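Long-range contacts in dephospho-CoA kinase (Aquifex aeolicus, PDB 2IF2), which probably catalyses the ATP-dependent phosphorylation of the 3'-hydroxyl of dephospho-CoA, the last step of coenzyme A biosynthesis: residues F21-D32 with L102-S113; Y131-E139 with E149-K157. One frame throughout, in Å; residues are numbered along the deposited sequence.

Contact 1 lies at one side of the parallel sheet and contact 2 among helices beyond the nucleotide-binding loop, on opposite sides of the chain's centre. Their centres are about 25 Å apart and their nearest atoms about 8 Å, so they do not touch. They come in series: contact 1 pairs strand 27-30 with strand 108-111, and contact 2 opens only afterwards, packing helix 134-143 against helix 148-155. The five-stranded sheet joins them, since its strand 126-130 leads into the first of these helices. Each also reaches the predicted ATP site, contact 1 at K14 and contact 2 at C12, which would place the P-loop between the strands and the helical pair.

Contact 1. Residues F21-D32 with L102-S113; sequences FRELGAYVLDAD and LSEDTLFILEAS
Y27 and F108, paired across parallel strands, start the backbone hydrogen bonds joining 27-30 to 108-111. Y27 N gives to L107 O (2.6 Å) and Y27 O takes I109 N (2.9 Å); L29 N to I109 O, E111 N to L29 O and A31 N to E111 O continue the pattern.

Apolar side chains pack on both faces. The rings of Y27 and F108 point the same way, nearly parallel at 17° but offset, with little overlap. L102 CD1 lies over a face of the tyrosine, and I98 of helix 95-101 packs on Y27 and L29. On the other face, I109 sets its CG1 anti to the carbonyl carbon (chi1 -59°), and its CD1 makes a CH-pi contact with F21, 3.8 Å from the ring centroid.

D30 OD2 lies 3.2 Å from E111 OE1, a like-charge approach, while D30 OD1 caps K33 N. R22 NE bonds to V28 O; R22 NH2 is 4.2 Å from E111 OE1, too long for a salt bridge. The D32 carboxylate lies against A112, OD1 3.9 Å from A112 CB, with S113 near; an alanine here would remove it and probably open a gap beside A112, where the helix starting at A31 meets strand 108-111.

S113 and E111 touch K14, predicted to bind ATP, so this end probably borders the nucleotide site, at the C-terminal strand ends of a P-loop kinase sheet (order 2-3-1-4-5).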
loop_
_atom_site.group_PDB
_atom_site.type_symbol
_atom_site.label_atom_id
_atom_site.label_comp_id
_atom_site.label_asym_id
_atom_site.label_seq_id
_atom_site.Cartn_x
_atom_site.Cartn_y
_atom_site.Cartn_z
ATOM N N PHE A 21 -4.527 14.321 -2.624
ATOM C CA PHE A 21 -5.390 14.230 -1.434
ATOM C C PHE A 21 -4.812 14.907 -0.196
ATOM O O PHE A 21 -5.570 15.405 0.644
ATOM C CB PHE A 21 -5.694 12.763 -1.089
ATOM C CG PHE A 21 -7.015 12.271 -1.621
ATOM C CD1 PHE A 21 -7.074 11.159 -2.455
ATOM C CD2 PHE A 21 -8.200 12.931 -1.310
ATOM C CE1 PHE A 21 -8.289 10.713 -2.978
ATOM C CE2 PHE A 21 -9.420 12.487 -1.833
ATOM C CZ PHE A 21 -9.462 11.377 -2.668
ATOM N N ARG A 22 -3.480 14.896 -0.080
ATOM C CA ARG A 22 -2.794 15.506 1.057
ATOM C C ARG A 22 -2.810 17.018 0.919
ATOM O O ARG A 22 -2.939 17.761 1.905
ATOM C CB ARG A 22 -1.340 15.040 1.153
ATOM C CG ARG A 22 -1.148 13.595 1.575
ATOM C CD ARG A 22 0.234 13.385 2.211
ATOM N NE ARG A 22 0.715 12.015 2.038
ATOM C CZ ARG A 22 1.114 11.521 0.873
ATOM N NH1 ARG A 22 1.098 12.293 -0.213
ATOM N NH2 ARG A 22 1.495 10.252 0.790
ATOM N N GLU A 23 -2.656 17.468 -0.318
ATOM C CA GLU A 23 -2.679 18.884 -0.606
ATOM C C GLU A 23 -4.044 19.372 -0.203
ATOM O O GLU A 23 -4.168 20.386 0.475
ATOM C CB GLU A 23 -2.451 19.110 -2.090
ATOM C CG GLU A 23 -1.048 18.746 -2.525
ATOM C CD GLU A 23 -0.995 18.164 -3.930
ATOM O OE1 GLU A 23 -1.810 18.572 -4.790
ATOM O OE2 GLU A 23 -0.120 17.306 -4.171
ATOM N N LEU A 24 -5.077 18.634 -0.590
ATOM C CA LEU A 24 -6.440 19.042 -0.250
ATOM C C LEU A 24 -6.678 19.113 1.263
ATOM O O LEU A 24 -7.622 19.755 1.715
ATOM C CB LEU A 24 -7.454 18.110 -0.936
ATOM C CG LEU A 24 -7.572 18.255 -2.469
ATOM C CD1 LEU A 24 -8.269 17.047 -3.083
ATOM C CD2 LEU A 24 -8.321 19.544 -2.804
ATOM N N GLY A 25 -5.809 18.474 2.046
ATOM C CA GLY A 25 -5.959 18.510 3.498
ATOM C C GLY A 25 -5.970 17.135 4.145
ATOM O O GLY A 25 -5.648 16.970 5.322
ATOM N N ALA A 26 -6.348 16.138 3.356
ATOM C CA ALA A 26 -6.411 14.775 3.839
ATOM C C ALA A 26 -5.065 14.321 4.386
ATOM O O ALA A 26 -4.024 14.871 4.030
ATOM C CB ALA A 26 -6.861 13.848 2.706
ATOM N N TYR A 27 -5.105 13.316 5.261
ATOM C CA TYR A 27 -3.908 12.731 5.860
ATOM C C TYR A 27 -3.741 11.336 5.278
ATOM O O TYR A 27 -4.317 10.376 5.787
ATOM C CB TYR A 27 -4.046 12.616 7.379
ATOM C CG TYR A 27 -2.775 12.153 8.065
ATOM C CD1 TYR A 27 -2.345 10.825 7.985
ATOM C CD2 TYR A 27 -1.971 13.055 8.760
ATOM C CE1 TYR A 27 -1.135 10.411 8.582
ATOM C CE2 TYR A 27 -0.762 12.653 9.358
ATOM C CZ TYR A 27 -0.351 11.332 9.264
ATOM O OH TYR A 27 0.839 10.955 9.847
ATOM N N VAL A 28 -2.951 11.231 4.214
ATOM C CA VAL A 28 -2.717 9.955 3.561
ATOM C C VAL A 28 -1.443 9.312 4.073
ATOM O O VAL A 28 -0.383 9.938 4.034
ATOM C CB VAL A 28 -2.570 10.119 2.050
ATOM C CG1 VAL A 28 -2.646 8.760 1.379
ATOM C CG2 VAL A 28 -3.636 11.055 1.519
ATOM N N LEU A 29 -1.565 8.068 4.550
ATOM C CA LEU A 29 -0.444 7.271 5.076
ATOM C C LEU A 29 -0.170 6.052 4.200
ATOM O O LEU A 29 -0.977 5.110 4.142
ATOM C CB LEU A 29 -0.725 6.786 6.513
ATOM C CG LEU A 29 0.120 5.645 7.117
ATOM C CD1 LEU A 29 1.585 6.026 7.165
ATOM C CD2 LEU A 29 -0.382 5.334 8.511
ATOM N N ASP A 30 0.983 6.086 3.532
ATOM C CA ASP A 30 1.444 5.010 2.654
ATOM C C ASP A 30 1.805 3.808 3.526
ATOM O O ASP A 30 2.860 3.778 4.162
ATOM C CB ASP A 30 2.681 5.471 1.885
ATOM C CG ASP A 30 3.130 4.476 0.844
ATOM O OD1 ASP A 30 2.991 3.250 1.056
ATOM O OD2 ASP A 30 3.644 4.928 -0.196
ATOM N N ALA A 31 0.916 2.824 3.556
ATOM C CA ALA A 31 1.125 1.621 4.347
ATOM C C ALA A 31 2.356 0.842 3.889
ATOM O O ALA A 31 3.212 0.487 4.694
ATOM C CB ALA A 31 -0.110 0.743 4.266
ATOM N N ASP A 32 2.434 0.586 2.588
ATOM C CA ASP A 32 3.546 -0.155 2.015
ATOM C C ASP A 32 4.883 0.502 2.349
ATOM O O ASP A 32 5.815 -0.164 2.818
ATOM C CB ASP A 32 3.382 -0.261 0.497
ATOM C CG ASP A 32 2.041 -0.864 0.095
ATOM O OD1 ASP A 32 1.670 -1.928 0.635
ATOM O OD2 ASP A 32 1.360 -0.280 -0.773
ATOM N N LEU A 102 -3.906 13.158 15.696
ATOM C CA LEU A 102 -4.747 13.560 14.582
ATOM C C LEU A 102 -6.086 14.150 15.001
ATOM O O LEU A 102 -6.945 13.462 15.567
ATOM C CB LEU A 102 -4.993 12.378 13.647
ATOM C CG LEU A 102 -4.355 12.432 12.255
ATOM C CD1 LEU A 102 -4.860 11.236 11.473
ATOM C CD2 LEU A 102 -4.710 13.724 11.530
ATOM N N SER A 103 -6.252 15.435 14.704
ATOM C CA SER A 103 -7.476 16.163 15.011
ATOM C C SER A 103 -8.679 15.412 14.438
ATOM O O SER A 103 -8.541 14.663 13.475
ATOM C CB SER A 103 -7.387 17.559 14.394
ATOM O OG SER A 103 -6.233 17.657 13.566
ATOM N N GLU A 104 -9.855 15.606 15.023
ATOM C CA GLU A 104 -11.048 14.925 14.536
ATOM C C GLU A 104 -11.549 15.492 13.210
ATOM O O GLU A 104 -11.076 16.535 12.741
ATOM C CB GLU A 104 -12.165 14.989 15.583
ATOM C CG GLU A 104 -12.426 13.666 16.310
ATOM C CD GLU A 104 -12.804 12.531 15.364
ATOM O OE1 GLU A 104 -13.128 12.828 14.185
ATOM O OE2 GLU A 104 -12.799 11.350 15.809
ATOM N N ASP A 105 -12.510 14.789 12.611
ATOM C CA ASP A 105 -13.106 15.179 11.327
ATOM C C ASP A 105 -12.090 15.220 10.195
ATOM O O ASP A 105 -12.441 15.515 9.045
ATOM C CB ASP A 105 -13.807 16.539 11.441
ATOM C CG ASP A 105 -15.110 16.459 12.226
ATOM O OD1 ASP A 105 -15.990 15.647 11.851
ATOM O OD2 ASP A 105 -15.261 17.217 13.207
ATOM N N THR A 106 -10.835 14.925 10.539
ATOM C CA THR A 106 -9.721 14.899 9.589
ATOM C C THR A 106 -9.951 13.750 8.617
ATOM O O THR A 106 -10.543 12.730 8.970
ATOM C CB THR A 106 -8.366 14.689 10.312
ATOM O OG1 THR A 106 -7.291 14.889 9.391
ATOM C CG2 THR A 106 -8.268 13.284 10.869
ATOM N N LEU A 107 -9.486 13.920 7.389
ATOM C CA LEU A 107 -9.666 12.898 6.376
ATOM C C LEU A 107 -8.438 12.002 6.360
ATOM O O LEU A 107 -7.407 12.345 5.785
ATOM C CB LEU A 107 -9.894 13.565 5.017
ATOM C CG LEU A 107 -10.727 12.829 3.967
ATOM C CD1 LEU A 107 -9.819 12.018 3.095
ATOM C CD2 LEU A 107 -11.790 11.965 4.637
ATOM N N PHE A 108 -8.558 10.855 7.022
ATOM C CA PHE A 108 -7.474 9.892 7.110
ATOM C C PHE A 108 -7.595 8.792 6.055
ATOM O O PHE A 108 -8.536 7.997 6.070
ATOM C CB PHE A 108 -7.450 9.285 8.514
ATOM C CG PHE A 108 -6.404 8.231 8.698
ATOM C CD1 PHE A 108 -6.699 6.897 8.472
ATOM C CD2 PHE A 108 -5.110 8.575 9.054
ATOM C CE1 PHE A 108 -5.718 5.923 8.595
ATOM C CE2 PHE A 108 -4.122 7.606 9.179
ATOM C CZ PHE A 108 -4.428 6.280 8.947
ATOM N N ILE A 109 -6.637 8.762 5.135
ATOM C CA ILE A 109 -6.615 7.763 4.076
ATOM C C ILE A 109 -5.390 6.874 4.253
ATOM O O ILE A 109 -4.376 7.304 4.807
ATOM C CB ILE A 109 -6.550 8.418 2.683
ATOM C CG1 ILE A 109 -7.764 9.328 2.483
ATOM C CG2 ILE A 109 -6.479 7.338 1.606
ATOM C CD1 ILE A 109 -7.766 10.105 1.169
ATOM N N LEU A 110 -5.491 5.635 3.782
ATOM C CA LEU A 110 -4.390 4.684 3.884
ATOM C C LEU A 110 -4.199 3.960 2.552
ATOM O O LEU A 110 -5.086 3.248 2.096
ATOM C CB LEU A 110 -4.679 3.679 5.007
ATOM C CG LEU A 110 -3.662 2.561 5.231
ATOM C CD1 LEU A 110 -3.421 2.361 6.710
ATOM C CD2 LEU A 110 -4.166 1.291 4.587
ATOM N N GLU A 111 -3.047 4.153 1.922
ATOM C CA GLU A 111 -2.781 3.503 0.648
ATOM C C GLU A 111 -1.805 2.350 0.817
ATOM O O GLU A 111 -0.696 2.536 1.315
ATOM C CB GLU A 111 -2.210 4.496 -0.354
ATOM C CG GLU A 111 -0.926 5.125 0.112
ATOM C CD GLU A 111 -0.084 5.636 -1.030
ATOM O OE1 GLU A 111 0.853 6.422 -0.753
ATOM O OE2 GLU A 111 -0.347 5.247 -2.197
ATOM N N ALA A 112 -2.231 1.163 0.386
ATOM C CA ALA A 112 -1.429 -0.049 0.485
ATOM C C ALA A 112 -1.462 -0.835 -0.816
ATOM O O ALA A 112 -0.668 -1.754 -1.011
ATOM C CB ALA A 112 -1.940 -0.916 1.623
ATOM N N SER A 113 -2.387 -0.479 -1.699
ATOM C CA SER A 113 -2.517 -1.144 -2.992
ATOM C C SER A 113 -2.840 -2.628 -2.852
ATOM O O SER A 113 -2.980 -3.333 -3.855
ATOM C CB SER A 113 -1.233 -1.008 -3.800
ATOM O OG SER A 113 -0.265 -1.928 -3.359
#

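Contact 2. Residues Y131-E139 with E149-K157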
loop_
_atom_site.group_PDB
_atom_site.type_symbol
_atom_site.label_atom_id
_atom_site.label_comp_id
_atom_site.label_asym_id
_atom_site.label_seq_id
_atom_site.Cartn_x
_atom_site.Cartn_y
_atom_site.Cartn_z
ATOM N N TYR A 131 -7.986 3.387 -11.356
ATOM C CA TYR A 131 -7.920 2.561 -12.555
ATOM C C TYR A 131 -6.868 3.048 -13.533
ATOM O O TYR A 131 -6.592 4.242 -13.623
ATOM C CB TYR A 131 -9.276 2.535 -13.264
ATOM C CG TYR A 131 -9.245 1.901 -14.645
ATOM C CD1 TYR A 131 -9.107 0.517 -14.804
ATOM C CD2 TYR A 131 -9.345 2.690 -15.793
ATOM C CE1 TYR A 131 -9.073 -0.066 -16.083
ATOM C CE2 TYR A 131 -9.308 2.121 -17.071
ATOM C CZ TYR A 131 -9.173 0.747 -17.211
ATOM O OH TYR A 131 -9.146 0.195 -18.477
ATOM N N ALA A 132 -6.299 2.106 -14.276
ATOM C CA ALA A 132 -5.276 2.405 -15.271
ATOM C C ALA A 132 -4.897 1.127 -16.017
ATOM O O ALA A 132 -4.443 0.155 -15.408
ATOM C CB ALA A 132 -4.049 3.001 -14.593
ATOM N N PRO A 133 -5.077 1.115 -17.348
ATOM C CA PRO A 133 -4.747 -0.058 -18.162
ATOM C C PRO A 133 -3.300 -0.540 -18.035
ATOM O O PRO A 133 -2.378 0.259 -17.861
ATOM C CB PRO A 133 -5.091 0.403 -19.576
ATOM C CG PRO A 133 -4.881 1.881 -19.509
ATOM C CD PRO A 133 -5.531 2.223 -18.202
ATOM N N TYR A 134 -3.123 -1.858 -18.124
ATOM C CA TYR A 134 -1.816 -2.504 -18.032
ATOM C C TYR A 134 -0.796 -1.776 -18.899
ATOM O O TYR A 134 0.377 -1.664 -18.537
ATOM C CB TYR A 134 -1.935 -3.984 -18.461
ATOM C CG TYR A 134 -0.611 -4.709 -18.704
ATOM C CD1 TYR A 134 0.355 -4.806 -17.699
ATOM C CD2 TYR A 134 -0.311 -5.263 -19.954
ATOM C CE1 TYR A 134 1.588 -5.427 -17.937
ATOM C CE2 TYR A 134 0.924 -5.884 -20.198
ATOM C CZ TYR A 134 1.864 -5.958 -19.187
ATOM O OH TYR A 134 3.088 -6.527 -19.428
ATOM N N GLU A 135 -1.250 -1.270 -20.040
ATOM C CA GLU A 135 -0.371 -0.561 -20.965
ATOM C C GLU A 135 0.221 0.711 -20.349
ATOM O O GLU A 135 1.440 0.917 -20.367
ATOM C CB GLU A 135 -1.133 -0.213 -22.251
ATOM C CG GLU A 135 -0.323 0.599 -23.260
ATOM C CD GLU A 135 1.029 -0.032 -23.581
ATOM O OE1 GLU A 135 1.053 -1.189 -24.058
ATOM O OE2 GLU A 135 2.068 0.633 -23.360
ATOM N N VAL A 136 -0.645 1.557 -19.801
ATOM C CA VAL A 136 -0.216 2.805 -19.191
ATOM C C VAL A 136 0.615 2.573 -17.935
ATOM O O VAL A 136 1.597 3.270 -17.693
ATOM C CB VAL A 136 -1.434 3.676 -18.838
ATOM C CG1 VAL A 136 -2.272 3.922 -20.082
ATOM C CG2 VAL A 136 -2.267 2.997 -17.774
ATOM N N CYS A 137 0.222 1.585 -17.142
ATOM C CA CYS A 137 0.930 1.277 -15.911
ATOM C C CYS A 137 2.333 0.775 -16.181
ATOM O O CYS A 137 3.276 1.137 -15.478
ATOM C CB CYS A 137 0.167 0.228 -15.120
ATOM S SG CYS A 137 -1.491 0.745 -14.741
ATOM N N LYS A 138 2.472 -0.059 -17.203
ATOM C CA LYS A 138 3.771 -0.609 -17.537
ATOM C C LYS A 138 4.753 0.497 -17.914
ATOM O O LYS A 138 5.740 0.717 -17.208
ATOM C CB LYS A 138 3.648 -1.627 -18.676
ATOM C CG LYS A 138 4.871 -2.531 -18.813
ATOM C CD LYS A 138 4.682 -3.605 -19.882
ATOM C CE LYS A 138 5.873 -4.560 -19.930
ATOM N NZ LYS A 138 5.792 -5.528 -21.063
ATOM N N GLU A 139 4.476 1.205 -19.009
ATOM C CA GLU A 139 5.362 2.280 -19.464
ATOM C C GLU A 139 5.570 3.321 -18.369
ATOM O O GLU A 139 6.579 4.034 -18.360
ATOM C CB GLU A 139 4.796 2.963 -20.710
ATOM C CG GLU A 139 3.566 3.808 -20.457
ATOM C CD GLU A 139 3.364 4.863 -21.528
ATOM O OE1 GLU A 139 2.398 5.653 -21.426
ATOM O OE2 GLU A 139 4.177 4.906 -22.476
ATOM N N GLU A 149 10.541 -7.037 -16.670
ATOM C CA GLU A 149 10.259 -8.285 -15.953
ATOM C C GLU A 149 9.933 -8.047 -14.481
ATOM O O GLU A 149 9.011 -8.660 -13.941
ATOM C CB GLU A 149 11.437 -9.266 -16.070
ATOM C CG GLU A 149 11.285 -10.301 -17.194
ATOM C CD GLU A 149 10.165 -11.313 -16.939
ATOM O OE1 GLU A 149 9.001 -10.897 -16.740
ATOM O OE2 GLU A 149 10.453 -12.531 -16.945
ATOM N N ASP A 150 10.690 -7.164 -13.836
ATOM C CA ASP A 150 10.457 -6.842 -12.435
ATOM C C ASP A 150 9.019 -6.353 -12.227
ATOM O O ASP A 150 8.330 -6.789 -11.305
ATOM C CB ASP A 150 11.449 -5.776 -11.969
ATOM C CG ASP A 150 11.077 -5.185 -10.627
ATOM O OD1 ASP A 150 10.759 -5.963 -9.699
ATOM O OD2 ASP A 150 11.111 -3.943 -10.491
ATOM N N PHE A 151 8.577 -5.447 -13.094
ATOM C CA PHE A 151 7.225 -4.898 -13.035
ATOM C C PHE A 151 6.199 -6.008 -13.155
ATOM O O PHE A 151 5.340 -6.175 -12.292
ATOM C CB PHE A 151 7.004 -3.904 -14.179
ATOM C CG PHE A 151 5.569 -3.484 -14.356
ATOM C CD1 PHE A 151 4.921 -2.734 -13.387
ATOM C CD2 PHE A 151 4.866 -3.829 -15.503
ATOM C CE1 PHE A 151 3.594 -2.333 -13.561
ATOM C CE2 PHE A 151 3.538 -3.432 -15.680
ATOM C CZ PHE A 151 2.907 -2.685 -14.709
ATOM N N GLU A 152 6.298 -6.762 -14.241
ATOM C CA GLU A 152 5.379 -7.855 -14.516
ATOM C C GLU A 152 5.430 -8.910 -13.431
ATOM O O GLU A 152 4.483 -9.673 -13.245
ATOM C CB GLU A 152 5.718 -8.474 -15.865
ATOM C CG GLU A 152 5.828 -7.432 -16.955
ATOM C CD GLU A 152 6.143 -8.026 -18.295
ATOM O OE1 GLU A 152 7.083 -8.846 -18.372
ATOM O OE2 GLU A 152 5.458 -7.662 -19.273
ATOM N N ARG A 153 6.539 -8.943 -12.710
ATOM C CA ARG A 153 6.707 -9.909 -11.643
ATOM C C ARG A 153 5.765 -9.580 -10.494
ATOM O O ARG A 153 5.282 -10.475 -9.804
ATOM C CB ARG A 153 8.155 -9.895 -11.175
ATOM C CG ARG A 153 8.530 -11.034 -10.262
ATOM C CD ARG A 153 9.992 -10.912 -9.894
ATOM N NE ARG A 153 10.279 -9.568 -9.401
ATOM C CZ ARG A 153 9.651 -9.007 -8.372
ATOM N NH1 ARG A 153 8.703 -9.679 -7.730
ATOM N NH2 ARG A 153 9.961 -7.776 -7.983
ATOM N N ARG A 154 5.505 -8.290 -10.295
ATOM C CA ARG A 154 4.604 -7.843 -9.234
ATOM C C ARG A 154 3.178 -7.766 -9.755
ATOM O O ARG A 154 2.257 -8.289 -9.138
ATOM C CB ARG A 154 5.020 -6.465 -8.704
ATOM C CG ARG A 154 6.387 -6.435 -8.048
ATOM C CD ARG A 154 6.794 -5.029 -7.643
ATOM N NE ARG A 154 8.216 -4.972 -7.312
ATOM C CZ ARG A 154 8.901 -3.853 -7.093
ATOM N NH1 ARG A 154 8.299 -2.673 -7.166
ATOM N NH2 ARG A 154 10.196 -3.912 -6.811
ATOM N N TRP A 155 3.006 -7.113 -10.898
ATOM C CA TRP A 155 1.690 -6.961 -11.502
ATOM C C TRP A 155 0.944 -8.283 -11.553
ATOM O O TRP A 155 -0.283 -8.316 -11.455
ATOM C CB TRP A 155 1.817 -6.385 -12.911
ATOM C CG TRP A 155 0.500 -6.155 -13.585
ATOM C CD1 TRP A 155 -0.252 -7.073 -14.264
ATOM C CD2 TRP A 155 -0.235 -4.926 -13.622
ATOM N NE1 TRP A 155 -1.413 -6.490 -14.723
ATOM C CE2 TRP A 155 -1.430 -5.174 -14.341
ATOM C CE3 TRP A 155 -0.005 -3.639 -13.113
ATOM C CZ2 TRP A 155 -2.389 -4.180 -14.568
ATOM C CZ3 TRP A 155 -0.958 -2.652 -13.339
ATOM C CH2 TRP A 155 -2.137 -2.930 -14.059
ATOM N N LYS A 156 1.687 -9.372 -11.701
ATOM C CA LYS A 156 1.082 -10.698 -11.752
ATOM C C LYS A 156 0.316 -10.935 -10.448
ATOM O O LYS A 156 -0.846 -11.337 -10.469
ATOM C CB LYS A 156 2.169 -11.766 -11.917
ATOM C CG LYS A 156 1.763 -12.982 -12.756
ATOM C CD LYS A 156 0.615 -13.788 -12.146
ATOM C CE LYS A 156 0.252 -14.981 -13.036
ATOM N NZ LYS A 156 -0.860 -15.820 -12.502
ATOM N N LYS A 157 0.982 -10.666 -9.324
ATOM C CA LYS A 157 0.401 -10.849 -7.995
ATOM C C LYS A 157 -0.913 -10.108 -7.824
ATOM O O LYS A 157 -1.901 -10.674 -7.360
ATOM C CB LYS A 157 1.377 -10.381 -6.908
ATOM C CG LYS A 157 0.856 -10.582 -5.483
ATOM C CD LYS A 157 1.783 -9.995 -4.423
ATOM C CE LYS A 157 3.159 -10.650 -4.431
ATOM N NZ LYS A 157 4.105 -9.964 -3.498
#
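K138 meets F151 and E152 where two successive helices, 134-143 and 148-155, form an obliquely crossing helix pair; the N-to-C directions of 134-139 and 149-155 are 133° apart, their axes 10.8 Å at closest. Placed beyond the P-loop, the pair is consistent with the helical lid of nucleotide kinases.

The lysine can be followed outward. Its CB sits 3.5 Å from F151 CE2, and CG, swung anti to the backbone N (chi1 -163°), continues along the phenyl ring, 3.6 Å from F151 CD2. The extended chain then leaves the phenylalanine: CD comes to 4.2 Å from E152 OE2 and CE draws nearer the same oxygen. NZ completes a salt bridge at 2.8 Å from E152 OE2, approaching from above the carboxylate plane. E148 is a second acidic partner of NZ, so the ammonium probably tethers both acids, and Y134 OH accepts a weak bond from it.

Next to these polar groups the aromatic side chains close up. Y134 and W155 form an inclined edge-to-face pair, the Y134 ring centroid 5.0 Å from that of the W155 five-membered ring, planes at 50°. C137, which also touches C12 of the predicted ATP site, wedges in beside F151, its CB 3.6 Å from W155 CZ3.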